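Local coordinates for protein ATP:cob(I)alamin adenosyltransferase (Salmonella enterica subsp. enterica serovar Livingstone, PDB 5CX7) that probably converts cob(I)alamin to the adenosylcobalamin cofactor of propanediol dehydratase, and binds heme through its C-terminal domain, at residues Y108-D113 with I141-H146. Numbering follows the deposited sequence.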
ATOM      1  N   TYR E 108      20.595  16.110  -4.724  1.00 13.67           N
ATOM      2  CA  TYR E 108      20.919  17.472  -4.404  1.00 14.00           C
ATOM      3  C   TYR E 108      19.744  18.389  -4.668  1.00 12.19           C
ATOM      4  O   TYR E 108      18.995  18.231  -5.629  1.00 13.93           O
ATOM      5  CB  TYR E 108      22.102  17.959  -5.272  1.00 14.11           C
ATOM      6  CG  TYR E 108      23.363  17.368  -4.843  1.00 15.10           C
ATOM      7  CD1 TYR E 108      23.720  16.108  -5.301  1.00 16.61           C
ATOM      8  CD2 TYR E 108      24.256  18.037  -4.039  1.00 18.22           C
ATOM      9  CE1 TYR E 108      24.920  15.566  -4.961  1.00 17.25           C
ATOM     10  CE2 TYR E 108      25.465  17.454  -3.619  1.00 19.23           C
ATOM     11  CZ  TYR E 108      25.773  16.212  -4.129  1.00 21.12           C
ATOM     12  OH  TYR E 108      26.930  15.561  -3.823  1.00 26.12           O
ATOM     13  N   ALA E 109      19.562  19.342  -3.773  1.00 13.44           N
ATOM     14  CA  ALA E 109      18.603  20.401  -3.934  1.00 13.74           C
ATOM     15  C   ALA E 109      19.228  21.488  -4.821  1.00 15.50           C
ATOM     16  O   ALA E 109      20.427  21.719  -4.767  1.00 15.90           O
ATOM     17  CB  ALA E 109      18.252  20.991  -2.603  1.00 13.58           C
ATOM     18  N   LEU E 110      18.423  22.070  -5.677  1.00 18.19           N
ATOM     19  CA  LEU E 110      18.886  23.047  -6.667  1.00 18.03           C
ATOM     20  C   LEU E 110      18.290  24.412  -6.282  1.00 18.97           C
ATOM     21  O   LEU E 110      17.066  24.550  -6.180  1.00 17.73           O
ATOM     22  CB  LEU E 110      18.452  22.662  -8.039  1.00 17.39           C
ATOM     23  CG  LEU E 110      18.824  21.237  -8.471  1.00 21.10           C
ATOM     24  CD1 LEU E 110      18.229  20.918  -9.819  1.00 20.45           C
ATOM     25  CD2 LEU E 110      20.321  21.018  -8.502  1.00 21.27           C
ATOM     26  N   TRP E 111      19.157  25.408  -6.172  1.00 19.51           N
ATOM     27  CA  TRP E 111      18.784  26.764  -5.735  1.00 19.43           C
ATOM     28  C   TRP E 111      19.297  27.850  -6.688  1.00 22.02           C
ATOM     29  O   TRP E 111      20.332  27.690  -7.321  1.00 22.16           O
ATOM     30  CB  TRP E 111      19.409  27.065  -4.388  1.00 20.21           C
ATOM     31  CG  TRP E 111      19.034  26.197  -3.278  1.00 20.22           C
ATOM     32  CD1 TRP E 111      19.560  24.994  -2.989  1.00 20.01           C
ATOM     33  CD2 TRP E 111      18.051  26.464  -2.268  1.00 19.41           C
ATOM     34  NE1 TRP E 111      18.957  24.475  -1.872  1.00 22.02           N
ATOM     35  CE2 TRP E 111      18.014  25.354  -1.422  1.00 21.37           C
ATOM     36  CE3 TRP E 111      17.215  27.555  -1.996  1.00 20.90           C
ATOM     37  CZ2 TRP E 111      17.175  25.295  -0.285  1.00 23.24           C
ATOM     38  CZ3 TRP E 111      16.363  27.501  -0.903  1.00 20.33           C
ATOM     39  CH2 TRP E 111      16.341  26.397  -0.058  1.00 23.29           C
ATOM     40  N   ARG E 112      18.492  28.899  -6.875  1.00 23.78           N
ATOM     41  CA  ARG E 112      18.870  30.095  -7.684  1.00 25.72           C
ATOM     42  C   ARG E 112      18.391  31.288  -6.919  1.00 30.31           C
ATOM     43  O   ARG E 112      17.176  31.371  -6.674  1.00 27.74           O
ATOM     44  CB  ARG E 112      18.168  30.141  -9.063  1.00 25.55           C
ATOM     45  CG  ARG E 112      19.094  30.124 -10.213  1.00 28.07           C
ATOM     46  CD  ARG E 112      18.330  30.345 -11.542  1.00 28.31           C
ATOM     47  NE  ARG E 112      19.096  29.479 -12.367  1.00 28.65           N
ATOM     48  CZ  ARG E 112      18.621  28.610 -13.242  1.00 27.58           C
ATOM     49  NH1 ARG E 112      17.321  28.461 -13.480  1.00 28.69           N
ATOM     50  NH2 ARG E 112      19.485  27.911 -13.905  1.00 28.05           N
ATOM     51  N   ASP E 113      19.281  32.248  -6.672  1.00 32.05           N
ATOM     52  CA  ASP E 113      18.896  33.519  -6.021  1.00 33.14           C
ATOM     53  C   ASP E 113      18.104  33.313  -4.733  1.00 34.58           C
ATOM     54  O   ASP E 113      17.068  33.959  -4.529  1.00 35.90           O
ATOM     55  CB  ASP E 113      18.076  34.415  -6.976  1.00 34.19           C
ATOM     56  CG  ASP E 113      18.831  34.808  -8.262  1.00 39.41           C
ATOM     57  OD1 ASP E 113      20.084  34.769  -8.288  1.00 47.30           O
ATOM     58  OD2 ASP E 113      18.163  35.061  -9.313  1.00 46.11           O
ATOM     59  N   ILE E 141      25.137  23.676 -15.384  1.00 21.33           N
ATOM     60  CA  ILE E 141      24.214  24.755 -15.502  1.00 19.70           C
ATOM     61  C   ILE E 141      24.401  25.825 -14.526  1.00 21.84           C
ATOM     62  O   ILE E 141      23.575  26.630 -14.620  1.00 24.20           O
ATOM     63  CB  ILE E 141      22.691  24.322 -15.435  1.00 20.72           C
ATOM     64  CG1 ILE E 141      22.311  23.705 -14.086  1.00 20.06           C
ATOM     65  CG2 ILE E 141      22.397  23.310 -16.555  1.00 21.94           C
ATOM     66  CD1 ILE E 141      20.791  23.664 -13.843  1.00 22.61           C
ATOM     67  N   ASN E 142      25.297  25.936 -13.546  1.00 27.00           N
ATOM     68  CA  ASN E 142      25.039  27.308 -12.714  1.00 32.62           C
ATOM     69  C   ASN E 142      23.655  27.529 -12.009  1.00 34.08           C
ATOM     70  O   ASN E 142      22.617  28.209 -12.407  1.00 39.28           O
ATOM     71  CB  ASN E 142      25.260  28.374 -13.719  1.00 40.53           C
ATOM     72  CG  ASN E 142      26.679  28.800 -13.804  1.00 42.88           C
ATOM     73  OD1 ASN E 142      26.917  29.657 -13.071  1.00 52.44           O
ATOM     74  ND2 ASN E 142      27.583  28.316 -14.699  1.00 46.79           N
ATOM     75  N   VAL E 143      23.581  26.701 -11.011  1.00 35.76           N
ATOM     76  CA  VAL E 143      22.671  26.834  -9.991  1.00 28.88           C
ATOM     77  C   VAL E 143      23.537  26.461  -8.861  1.00 30.29           C
ATOM     78  O   VAL E 143      24.611  25.910  -9.069  1.00 31.64           O
ATOM     79  CB  VAL E 143      21.567  25.755 -10.150  1.00 31.17           C
ATOM     80  CG1 VAL E 143      20.594  26.095 -11.259  1.00 34.26           C
ATOM     81  CG2 VAL E 143      22.145  24.373 -10.364  1.00 29.89           C
ATOM     82  N   GLY E 144      23.042  26.733  -7.687  1.00 23.88           N
ATOM     83  CA  GLY E 144      23.711  26.358  -6.492  1.00 22.60           C
ATOM     84  C   GLY E 144      23.029  25.150  -5.864  1.00 20.09           C
ATOM     85  O   GLY E 144      21.901  24.788  -6.253  1.00 16.44           O
ATOM     86  N   THR E 145      23.750  24.543  -4.950  1.00 23.00           N
ATOM     87  CA  THR E 145      23.234  23.420  -4.150  1.00 28.65           C
ATOM     88  C   THR E 145      22.889  23.787  -2.709  1.00 29.96           C
ATOM     89  O   THR E 145      22.510  22.923  -1.933  1.00 27.61           O
ATOM     90  CB  THR E 145      24.176  22.255  -4.151  1.00 29.08           C
ATOM     91  OG1 THR E 145      25.454  22.662  -3.653  1.00 28.50           O
ATOM     92  CG2 THR E 145      24.315  21.711  -5.578  1.00 27.41           C
ATOM     93  N   HIS E 146      22.962  25.069  -2.395  1.00 34.16           N
ATOM     94  CA  HIS E 146      22.563  25.580  -1.092  1.00 35.11           C
ATOM     95  C   HIS E 146      21.936  26.907  -1.291  1.00 32.44           C
ATOM     96  O   HIS E 146      22.187  27.602  -2.302  1.00 30.19           O
ATOM     97  CB  HIS E 146      23.860  25.741  -0.368  1.00 44.19           C
ATOM     98  CG  HIS E 146      23.799  26.287   1.021  1.00 57.64           C
ATOM     99  ND1 HIS E 146      23.916  27.636   1.291  1.00 64.93           N
ATOM    100  CD2 HIS E 146      23.798  25.658   2.224  1.00 65.78           C
ATOM    101  CE1 HIS E 146      23.905  27.820   2.603  1.00 64.71           C
ATOM    102  NE2 HIS E 146      23.833  26.636   3.191  1.00 67.11           N
TER
HETATM  103  O   HOH W   1      21.806  20.233  -2.042  1.00 18.94           O
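W111 and G144 pair backbone to backbone in an antiparallel, hydrogen-bonded bridge: W111 N reaches G144 O at 2.8 Å, and G144 N returns to W111 O at 2.9 Å, in the plane of that carbonyl. Beside it the W111 indole, its CG anti to the carbonyl carbon (chi1 -61°), is turned with one face against the H146 backbone; H146 C sits 3.5 Å above the ring plane, offset toward the rim. Next along the strand, R112 reaches over V143. Its chain bends at chi3 (-144°), and V143 CG1 lies over one face of the guanidinium, 3.4 Å from R112 NH2. The same NH2 gives a weak hydrogen bond to N142 O, which approaches near the guanidinium plane, and NH1 forms a salt bridge with D16. Next to the bridge, L110 CD2 meets V143 CG2 at 4.2 Å, and L110 also packs on L20 of helix 14-31 and I138 of helix 127-139. T145 lies alongside Y108, with its CG2 4.0 Å from Y108 CD2; the tyrosine hydroxyl hydrogen-bonds Q135. T145 CA-H also faces A109 O, and a water links A109 N to T145 O. The single bridge lays the C-terminal tail, after helix 127-139, across the outer edge of strand 107-112, an edge strand of the antiparallel 2-1-4-3 sheet in this HbpS-like domain fold of the GAF clan.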